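PDB 3H4X: phosphatidylinositol-specific phospholipase C1 from Streptomyces antibioticus, which belongs to the calcium-dependent phosphoinositide phospholipase C family and folds as a parallel beta/alpha (TIM-type) barrel. Local coordinates for residues Gly165-Thr169 with Ala170-Val174. Sequence-based numbering, arbitrary orientation.
Sequences GGHAT and ADEAV
T169 is the N-cap of helix 170-177, its OG1 accepting from E172 N at 3.1 Å in a nearly straight bond (165°). The hydroxyl reaches that amide because it sits between the backbone N and the carbonyl carbon (chi1 69°). One residue further on, A173 N donates to T169 O at 3.1 Å, so two atoms of T169 serve successive amides of the first turn. The packing is tight around the buried A170 and A173. One face of the H167 ring lies on A173, whose CA makes a CH-pi contact 3.8 Å from the ring centroid, while H167 CD2 meets A173 CB. The T169 side chain, only partly exposed, leans on P254. The end of D171 leads away from the loop, its OD1 forming a salt bridge with R244 and a hydrogen bond with Y281.

The solvent side, with the exposed H167 and A168, is looser and is organised by E172. Its side chain, extended as far as CD, runs back past the cap to the loop, where E172 OE2 accepts from H167 ND1 at 2.8 Å through its anti lone pair. The oxygen lies practically in the imidazole plane, with the carboxylate turned 78° to the ring. A168 N gives E172 OE2 a weak second bond at 3.2 Å. Edge and face contacts together restrict the imidazole's rotation, and hydrogen-bonding to the E172 carboxylate would tend to favour the protonated form of H167.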
loop_
_atom_site.group_PDB
_atom_site.type_symbol
_atom_site.label_atom_id
_atom_site.label_comp_id
_atom_site.label_asym_id
_atom_site.label_seq_id
_atom_site.Cartn_x
_atom_site.Cartn_y
_atom_site.Cartn_z
ATOM N N GLY A 165 18.438 6.114 -2.963
ATOM C CA GLY A 165 19.824 6.412 -2.610
ATOM C C GLY A 165 20.377 7.532 -3.471
ATOM O O GLY A 165 19.761 8.589 -3.592
ATOM N N GLY A 166 21.539 7.297 -4.079
ATOM C CA GLY A 166 22.188 8.308 -4.912
ATOM C C GLY A 166 21.792 8.248 -6.376
ATOM O O GLY A 166 22.298 9.016 -7.194
ATOM N N HIS A 167 20.886 7.336 -6.714
ATOM C CA HIS A 167 20.426 7.191 -8.094
ATOM C C HIS A 167 19.572 8.381 -8.520
ATOM O O HIS A 167 19.058 9.125 -7.684
ATOM C CB HIS A 167 19.637 5.890 -8.268
ATOM C CG HIS A 167 20.479 4.656 -8.176
ATOM N ND1 HIS A 167 21.188 4.158 -9.249
ATOM C CD2 HIS A 167 20.722 3.816 -7.143
ATOM C CE1 HIS A 167 21.835 3.067 -8.878
ATOM N NE2 HIS A 167 21.570 2.838 -7.605
ATOM N N ALA A 168 19.420 8.557 -9.828
ATOM C CA ALA A 168 18.655 9.682 -10.352
ATOM C C ALA A 168 17.154 9.525 -10.110
ATOM O O ALA A 168 16.455 10.510 -9.878
ATOM C CB ALA A 168 18.934 9.870 -11.834
ATOM N N THR A 169 16.665 8.290 -10.177
ATOM C CA THR A 169 15.241 8.016 -9.997
ATOM C C THR A 169 15.028 6.679 -9.299
ATOM O O THR A 169 15.926 5.836 -9.258
ATOM C CB THR A 169 14.494 7.936 -11.338
ATOM O OG1 THR A 169 14.914 6.759 -12.040
ATOM C CG2 THR A 169 14.744 9.176 -12.191
ATOM N N ALA A 170 13.825 6.482 -8.773
ATOM C CA ALA A 170 13.471 5.227 -8.129
ATOM C C ALA A 170 13.552 4.069 -9.118
ATOM O O ALA A 170 14.004 2.979 -8.775
ATOM C CB ALA A 170 12.078 5.318 -7.526
ATOM N N ASP A 171 13.114 4.304 -10.352
ATOM C CA ASP A 171 13.158 3.260 -11.365
ATOM C C ASP A 171 14.590 2.807 -11.630
ATOM O O ASP A 171 14.869 1.611 -11.723
ATOM C CB ASP A 171 12.537 3.738 -12.671
ATOM C CG ASP A 171 12.466 2.639 -13.702
ATOM O OD1 ASP A 171 11.715 1.671 -13.476
ATOM O OD2 ASP A 171 13.179 2.730 -14.727
ATOM N N GLU A 172 15.493 3.769 -11.777
ATOM C CA GLU A 172 16.890 3.450 -12.022
ATOM C C GLU A 172 17.431 2.607 -10.873
ATOM O O GLU A 172 18.093 1.592 -11.087
ATOM C CB GLU A 172 17.712 4.731 -12.173
ATOM C CG GLU A 172 19.206 4.508 -12.351
ATOM C CD GLU A 172 19.993 5.807 -12.309
ATOM O OE1 GLU A 172 19.854 6.617 -13.250
ATOM O OE2 GLU A 172 20.755 6.011 -11.339
ATOM N N ALA A 173 17.143 3.034 -9.648
ATOM C CA ALA A 173 17.625 2.335 -8.470
ATOM C C ALA A 173 17.095 0.908 -8.394
ATOM O O ALA A 173 17.847 -0.036 -8.146
ATOM C CB ALA A 173 17.248 3.103 -7.217
ATOM N N VAL A 174 15.794 0.744 -8.599
ATOM C CA VAL A 174 15.184 -0.556 -8.377
ATOM C C VAL A 174 15.608 -1.572 -9.445
ATOM O O VAL A 174 15.869 -2.737 -9.142
ATOM C CB VAL A 174 13.644 -0.441 -8.245
ATOM C CG1 VAL A 174 12.969 -0.423 -9.608
ATOM C CG2 VAL A 174 13.098 -1.559 -7.356
#